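Local coordinates for protein ATP-dependent kinase YFH7 (Saccharomyces cerevisiae, PDB 2GA8) that acts as an ATP-dependent kinase of the P-loop type and could take part in assembly of the endoplasmic reticulum membrane, at residues T229-P240 with D252-R261; A126-I134 with G163-L171. One frame throughout, in Å; residues are numbered along the deposited sequence.

Contact 1 (T229-P240 with D252-R261); sequences TFSQTIPDIFVP and DQYCISKFTR
Val239 and Tyr254 pair near the open ends of an antiparallel beta hairpin, strands 237-243 and 248-256, whose returning strand edges a mixed sheet. A classic beta bulge interrupts the ladder there: Gln253 and Tyr254 both face Val239, whose carbonyl O accepts from Tyr254 N at 3.2 Å and, more bent, from Gln253 N at 2.9 Å. Val239 CG2 presses on Tyr254 CB, while Pro240 O lies in plane at the edge of the Tyr254 ring. Between this bulge and the regular pairing of Ile237 with Ile256, the Cys255 sulfur stands obliquely to the Phe238 ring, SG 4.2 Å from its centroid; with SG anti to the backbone N (chi1 174°), it reaches the ring and also a bound mercury ion. Where the strands part, one water joins Ile234 O, Asp236 OD1 and both nitrogens of Lys258. Farther on, Phe259 turns its edge onto the face of Phe230, a T-shaped stack with planes at 71°. Arg261 NH2 gives Thr229 OG1 a nearly straight bond of 2.8 Å in the guanidinium plane, while its NE and NH1 hold the carbonyls of Tyr23 and Leu226. A leucine in place of Arg261 would probably leave those carbonyls and the Thr229 hydroxyl without the donor that now ties them together. Backbone bonds thus fix the hairpin, whereas water and one guanidinium tie together the two segments as they diverge from it.

Contact 2 (A126-I134 with G163-L171); sequences ARGGTANAI and GFHLSRRCL
Asn132 aims its carboxamide from the 126-134 loop, which links strands 123-125 and 134-136, into the bend of 163-171. Its ND2 is shared between two carbonyls: Gly163 O at 3.0 Å, tilted somewhat from the amide plane, and His165 O at 2.9 Å, lying in that plane. The second bond is the straighter at the hydrogen (162°), although ND2 stands above the carbonyl plane of His165 and not on a lone pair. CG is anti to the carbonyl carbon of Asn132 (chi1 -54°), which places ND2 between the two acceptors. The other end of the amide, OD1, accepts a hydrogen bond from a water that also donates to Gly128 O and accepts from Ser167 N, thereby fixing which way round the amide sits. Leu166 crosses Asn132 at about a right angle and wedges CD2 against Gly128 CA at 3.5 Å, a tight fit; a beta carbon on Gly128 would collide with Asn132 OD1. On the far side of Leu166, CD1 approaches Arg127 NH2 obliquely, while the Arg127 guanidinium is bonded to Asn193 through NH1. Ile134 comes to the edge of the Phe164 ring, CG1 4.1 Å from CZ, and Ala131 CB meets Ser167 CB. Ser167 is the N-cap of helix 168-171, its OG accepting from Cys170 N. The buried amide of Asn132 has both polar ends satisfied, and through them the loop and the 163-171 segment are joined without any strand pairing between them.

The two contacts follow one another along the chain, contact 2 closing before contact 1 opens, with centres 22 Å apart. Strand 134-136, which leaves contact 2, pairs with strand 237-243 of contact 1, and Ile237 CG2 meets Ile134 CG2 at 3.9 Å. Pro240 bridges the pair more closely, its CD 3.3 Å from Ala133 O and its CG 3.4 Å from Gly163 O. Both approach the probable ATP site without entering it: the Tyr254 side chain is about 7 Å from that of Ser38, and the His165 side chain about 10 Å from that of Pro33.

Contact 1 (T229-P240 with D252-R261)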
# COMPACT_ATOMS: atom_id res chain seq x y z
N THR A 229 -16.09 3.74 18.38
CA THR A 229 -14.89 3.00 18.75
C THR A 229 -13.54 3.49 18.23
O THR A 229 -12.58 2.73 18.19
CB THR A 229 -15.05 1.51 18.38
OG1 THR A 229 -15.39 1.40 16.99
CG2 THR A 229 -16.16 0.88 19.22
N PHE A 230 -13.48 4.76 17.82
CA PHE A 230 -12.22 5.33 17.35
C PHE A 230 -11.34 5.39 18.59
O PHE A 230 -11.85 5.56 19.71
CB PHE A 230 -12.45 6.74 16.80
CG PHE A 230 -13.15 6.78 15.47
CD1 PHE A 230 -12.55 6.24 14.34
CD2 PHE A 230 -14.39 7.40 15.35
CE1 PHE A 230 -13.17 6.32 13.09
CE2 PHE A 230 -15.02 7.48 14.11
CZ PHE A 230 -14.41 6.94 12.97
N SER A 231 -10.03 5.25 18.42
CA SER A 231 -9.12 5.27 19.56
C SER A 231 -8.05 6.35 19.49
O SER A 231 -7.38 6.54 18.47
CB SER A 231 -8.44 3.91 19.70
OG SER A 231 -7.50 3.93 20.76
N GLN A 232 -7.87 7.06 20.61
CA GLN A 232 -6.87 8.11 20.69
C GLN A 232 -5.45 7.54 20.68
O GLN A 232 -4.48 8.27 20.47
CB GLN A 232 -7.09 8.92 21.97
CG GLN A 232 -6.29 10.21 22.05
CD GLN A 232 -6.61 11.17 20.92
OE1 GLN A 232 -7.78 11.44 20.63
NE2 GLN A 232 -5.58 11.69 20.27
N THR A 233 -5.33 6.23 20.89
CA THR A 233 -4.01 5.59 20.93
C THR A 233 -3.36 5.33 19.57
O THR A 233 -2.19 4.97 19.51
CB THR A 233 -4.07 4.25 21.66
OG1 THR A 233 -4.87 3.33 20.91
CG2 THR A 233 -4.65 4.43 23.05
N ILE A 234 -4.12 5.51 18.50
CA ILE A 234 -3.62 5.26 17.15
C ILE A 234 -3.03 6.53 16.54
O ILE A 234 -3.74 7.50 16.31
CB ILE A 234 -4.76 4.72 16.24
CG1 ILE A 234 -5.33 3.44 16.85
CG2 ILE A 234 -4.25 4.47 14.83
CD1 ILE A 234 -4.36 2.26 16.88
N PRO A 235 -1.72 6.52 16.25
CA PRO A 235 -1.06 7.70 15.67
C PRO A 235 -1.27 7.82 14.17
O PRO A 235 -1.72 6.87 13.53
CB PRO A 235 0.40 7.45 16.01
CG PRO A 235 0.52 5.97 15.76
CD PRO A 235 -0.76 5.41 16.41
N ASP A 236 -0.95 8.99 13.63
CA ASP A 236 -1.07 9.20 12.19
C ASP A 236 0.12 8.51 11.54
O ASP A 236 1.25 8.62 12.02
CB ASP A 236 -1.02 10.69 11.84
CG ASP A 236 -2.30 11.42 12.19
OD1 ASP A 236 -3.32 10.76 12.46
OD2 ASP A 236 -2.29 12.68 12.17
N ILE A 237 -0.13 7.79 10.46
CA ILE A 237 0.93 7.09 9.73
C ILE A 237 0.95 7.68 8.34
O ILE A 237 -0.06 7.66 7.63
CB ILE A 237 0.64 5.59 9.64
CG1 ILE A 237 0.54 4.99 11.04
CG2 ILE A 237 1.74 4.89 8.84
CD1 ILE A 237 0.01 3.57 11.06
N PHE A 238 2.10 8.22 7.94
CA PHE A 238 2.26 8.82 6.62
C PHE A 238 3.04 7.91 5.70
O PHE A 238 4.13 7.45 6.04
CB PHE A 238 2.97 10.17 6.75
CG PHE A 238 2.16 11.19 7.49
CD1 PHE A 238 1.20 11.94 6.83
CD2 PHE A 238 2.32 11.35 8.86
CE1 PHE A 238 0.40 12.85 7.52
CE2 PHE A 238 1.52 12.26 9.57
CZ PHE A 238 0.57 13.00 8.90
N VAL A 239 2.48 7.64 4.53
CA VAL A 239 3.14 6.76 3.58
C VAL A 239 3.47 7.49 2.29
O VAL A 239 2.73 8.37 1.84
CB VAL A 239 2.26 5.52 3.28
CG1 VAL A 239 1.92 4.79 4.58
CG2 VAL A 239 0.99 5.92 2.58
N PRO A 240 4.62 7.15 1.69
CA PRO A 240 5.05 7.79 0.44
C PRO A 240 4.13 7.54 -0.74
O PRO A 240 3.36 6.57 -0.76
CB PRO A 240 6.44 7.21 0.23
CG PRO A 240 6.30 5.82 0.79
CD PRO A 240 5.55 6.08 2.08
N ASP A 252 5.00 11.50 2.52
CA ASP A 252 3.67 11.67 3.09
C ASP A 252 2.53 12.03 2.15
O ASP A 252 1.86 13.04 2.34
CB ASP A 252 3.74 12.72 4.20
CG ASP A 252 5.02 12.62 5.01
OD1 ASP A 252 5.42 11.49 5.35
OD2 ASP A 252 5.63 13.68 5.29
N GLN A 253 2.28 11.19 1.15
CA GLN A 253 1.20 11.45 0.20
C GLN A 253 -0.12 10.87 0.70
O GLN A 253 -1.19 11.31 0.29
CB GLN A 253 1.54 10.86 -1.17
CG GLN A 253 2.71 11.55 -1.83
CD GLN A 253 2.40 12.99 -2.20
OE1 GLN A 253 3.28 13.84 -2.22
NE2 GLN A 253 1.13 13.26 -2.50
N TYR A 254 -0.03 9.88 1.58
CA TYR A 254 -1.22 9.26 2.12
C TYR A 254 -1.11 9.17 3.63
O TYR A 254 -0.11 8.71 4.16
CB TYR A 254 -1.40 7.86 1.52
CG TYR A 254 -1.37 7.85 0.01
CD1 TYR A 254 -2.51 8.16 -0.73
CD2 TYR A 254 -0.19 7.58 -0.68
CE1 TYR A 254 -2.48 8.20 -2.12
CE2 TYR A 254 -0.14 7.62 -2.07
CZ TYR A 254 -1.29 7.93 -2.78
OH TYR A 254 -1.24 7.98 -4.16
N CYS A 255 -2.14 9.63 4.32
CA CYS A 255 -2.15 9.57 5.77
C CYS A 255 -3.17 8.56 6.26
O CYS A 255 -4.34 8.60 5.86
CB CYS A 255 -2.49 10.93 6.39
SG CYS A 255 -2.67 10.81 8.19
N ILE A 256 -2.72 7.66 7.11
CA ILE A 256 -3.60 6.66 7.71
C ILE A 256 -3.68 7.10 9.16
O ILE A 256 -2.71 6.99 9.90
CB ILE A 256 -3.00 5.25 7.62
CG1 ILE A 256 -2.84 4.85 6.15
CG2 ILE A 256 -3.88 4.25 8.36
CD1 ILE A 256 -2.07 3.57 5.95
N SER A 257 -4.85 7.60 9.57
CA SER A 257 -5.04 8.10 10.93
C SER A 257 -5.92 7.20 11.78
O SER A 257 -6.35 6.13 11.35
CB SER A 257 -5.68 9.48 10.90
OG SER A 257 -7.05 9.38 10.52
N LYS A 258 -6.19 7.65 13.01
CA LYS A 258 -7.04 6.89 13.91
C LYS A 258 -8.43 6.72 13.29
O LYS A 258 -9.17 5.80 13.64
CB LYS A 258 -7.18 7.62 15.26
CG LYS A 258 -7.82 9.01 15.16
CD LYS A 258 -8.06 9.63 16.54
CE LYS A 258 -6.76 9.89 17.28
NZ LYS A 258 -5.88 10.88 16.58
N PHE A 259 -8.79 7.60 12.36
CA PHE A 259 -10.10 7.52 11.73
C PHE A 259 -10.16 6.50 10.60
O PHE A 259 -11.25 6.10 10.18
CB PHE A 259 -10.53 8.89 11.22
CG PHE A 259 -10.71 9.89 12.32
CD1 PHE A 259 -11.73 9.74 13.26
CD2 PHE A 259 -9.83 10.96 12.46
CE1 PHE A 259 -11.86 10.63 14.32
CE2 PHE A 259 -9.96 11.86 13.51
CZ PHE A 259 -10.98 11.69 14.45
N THR A 260 -9.00 6.10 10.10
CA THR A 260 -8.94 5.12 9.02
C THR A 260 -9.22 3.72 9.57
O THR A 260 -8.39 3.15 10.27
CB THR A 260 -7.56 5.12 8.35
OG1 THR A 260 -7.17 6.46 8.03
CG2 THR A 260 -7.60 4.29 7.08
N ARG A 261 -10.39 3.18 9.24
CA ARG A 261 -10.77 1.85 9.72
C ARG A 261 -10.74 0.82 8.60
O ARG A 261 -10.95 -0.37 8.83
CB ARG A 261 -12.16 1.92 10.35
CG ARG A 261 -12.29 2.98 11.44
CD ARG A 261 -11.39 2.69 12.65
NE ARG A 261 -11.94 1.65 13.51
CZ ARG A 261 -12.93 1.84 14.38
NH1 ARG A 261 -13.48 3.05 14.52
NH2 ARG A 261 -13.39 0.83 15.10
O HOH W 1 -4.42 9.47 14.59
O HOH W 2 -3.10 5.12 11.94
O HOH W 3 -5.77 12.33 13.41

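Contact 2 (A126-I134 with G163-L171)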
# COMPACT_ATOMS: atom_id res chain seq x y z
N ALA A 126 14.10 1.63 5.10
CA ALA A 126 14.68 0.33 4.80
C ALA A 126 15.71 0.50 3.69
O ALA A 126 16.34 1.55 3.58
CB ALA A 126 13.60 -0.67 4.39
N ARG A 127 15.88 -0.50 2.83
CA ARG A 127 16.90 -0.41 1.80
C ARG A 127 16.74 0.71 0.77
O ARG A 127 17.69 1.06 0.09
CB ARG A 127 17.07 -1.76 1.10
CG ARG A 127 16.01 -2.15 0.08
CD ARG A 127 16.36 -3.54 -0.45
NE ARG A 127 16.04 -3.72 -1.86
CZ ARG A 127 14.94 -4.30 -2.32
NH1 ARG A 127 14.02 -4.76 -1.48
NH2 ARG A 127 14.76 -4.43 -3.63
N GLY A 128 15.54 1.28 0.68
CA GLY A 128 15.31 2.36 -0.27
C GLY A 128 15.70 3.72 0.28
O GLY A 128 15.76 4.71 -0.46
N GLY A 129 15.98 3.79 1.58
CA GLY A 129 16.37 5.06 2.16
C GLY A 129 15.20 5.98 2.44
O GLY A 129 14.05 5.55 2.45
N THR A 130 15.49 7.26 2.65
CA THR A 130 14.45 8.23 2.97
C THR A 130 13.34 8.40 1.93
O THR A 130 12.23 8.81 2.28
CB THR A 130 15.05 9.61 3.27
OG1 THR A 130 15.75 10.08 2.11
CG2 THR A 130 16.01 9.53 4.44
N ALA A 131 13.64 8.09 0.67
CA ALA A 131 12.65 8.25 -0.39
C ALA A 131 11.40 7.38 -0.19
O ALA A 131 10.32 7.72 -0.66
CB ALA A 131 13.28 7.95 -1.75
N ASN A 132 11.56 6.25 0.50
CA ASN A 132 10.42 5.36 0.74
C ASN A 132 10.09 5.31 2.23
O ASN A 132 9.46 4.37 2.70
CB ASN A 132 10.74 3.95 0.26
CG ASN A 132 11.19 3.91 -1.19
OD1 ASN A 132 12.27 3.43 -1.50
ND2 ASN A 132 10.35 4.42 -2.08
N ALA A 133 10.51 6.33 2.96
CA ALA A 133 10.27 6.37 4.40
C ALA A 133 8.80 6.41 4.79
O ALA A 133 7.97 7.01 4.10
CB ALA A 133 10.99 7.58 5.02
N ILE A 134 8.50 5.74 5.89
CA ILE A 134 7.16 5.72 6.48
C ILE A 134 7.34 6.66 7.67
O ILE A 134 8.37 6.59 8.35
CB ILE A 134 6.79 4.32 7.01
CG1 ILE A 134 6.64 3.34 5.84
CG2 ILE A 134 5.50 4.40 7.84
CD1 ILE A 134 6.63 1.89 6.27
N GLY A 163 4.46 4.19 -4.12
CA GLY A 163 5.30 5.03 -3.31
C GLY A 163 6.53 4.32 -2.79
O GLY A 163 7.45 4.95 -2.27
N PHE A 164 6.56 3.00 -2.92
CA PHE A 164 7.69 2.23 -2.44
C PHE A 164 8.66 1.86 -3.55
O PHE A 164 9.58 1.07 -3.37
CB PHE A 164 7.18 1.00 -1.70
CG PHE A 164 6.60 1.32 -0.36
CD1 PHE A 164 7.39 1.28 0.78
CD2 PHE A 164 5.28 1.76 -0.25
CE1 PHE A 164 6.88 1.68 2.02
CE2 PHE A 164 4.76 2.16 0.99
CZ PHE A 164 5.57 2.11 2.12
N HIS A 165 8.44 2.45 -4.72
CA HIS A 165 9.32 2.22 -5.85
C HIS A 165 10.67 2.81 -5.44
O HIS A 165 10.73 3.90 -4.88
CB HIS A 165 8.79 2.95 -7.08
CG HIS A 165 9.27 2.39 -8.38
ND1 HIS A 165 8.82 1.19 -8.89
CD2 HIS A 165 10.19 2.85 -9.26
CE1 HIS A 165 9.43 0.94 -10.03
NE2 HIS A 165 10.27 1.93 -10.28
N LEU A 166 11.75 2.09 -5.69
CA LEU A 166 13.07 2.61 -5.33
C LEU A 166 13.33 3.84 -6.19
O LEU A 166 12.91 3.89 -7.35
CB LEU A 166 14.14 1.55 -5.57
CG LEU A 166 14.03 0.34 -4.64
CD1 LEU A 166 15.02 -0.74 -5.05
CD2 LEU A 166 14.27 0.79 -3.20
N SER A 167 14.01 4.83 -5.63
CA SER A 167 14.31 6.05 -6.36
C SER A 167 15.27 5.77 -7.50
O SER A 167 16.00 4.78 -7.49
CB SER A 167 14.92 7.11 -5.44
OG SER A 167 16.21 6.72 -5.02
N ARG A 168 15.28 6.67 -8.48
CA ARG A 168 16.16 6.51 -9.63
C ARG A 168 17.62 6.53 -9.18
O ARG A 168 18.45 5.79 -9.72
CB ARG A 168 15.89 7.62 -10.64
CG ARG A 168 14.51 7.52 -11.29
CD ARG A 168 14.26 8.68 -12.25
NE ARG A 168 14.43 9.97 -11.60
CZ ARG A 168 15.29 10.90 -12.00
NH1 ARG A 168 15.38 12.05 -11.35
NH2 ARG A 168 16.06 10.68 -13.06
N ARG A 169 17.94 7.37 -8.20
CA ARG A 169 19.32 7.45 -7.71
C ARG A 169 19.66 6.17 -6.97
O ARG A 169 20.82 5.76 -6.91
CB ARG A 169 19.50 8.65 -6.78
CG ARG A 169 20.91 8.76 -6.21
CD ARG A 169 21.15 10.05 -5.43
NE ARG A 169 21.22 11.23 -6.29
CZ ARG A 169 20.17 11.88 -6.76
NH1 ARG A 169 18.94 11.48 -6.46
NH2 ARG A 169 20.34 12.94 -7.54
N CYS A 170 18.65 5.53 -6.39
CA CYS A 170 18.86 4.29 -5.67
C CYS A 170 19.19 3.20 -6.70
O CYS A 170 20.09 2.39 -6.50
CB CYS A 170 17.58 3.92 -4.91
SG CYS A 170 17.78 2.61 -3.69
N LEU A 171 18.46 3.20 -7.81
CA LEU A 171 18.69 2.22 -8.86
C LEU A 171 20.08 2.37 -9.48
O LEU A 171 20.63 1.42 -10.03
CB LEU A 171 17.61 2.33 -9.94
CG LEU A 171 16.17 2.07 -9.49
CD1 LEU A 171 15.24 2.22 -10.67
CD2 LEU A 171 16.04 0.67 -8.89
O HOH W 4 14.35 4.62 -2.80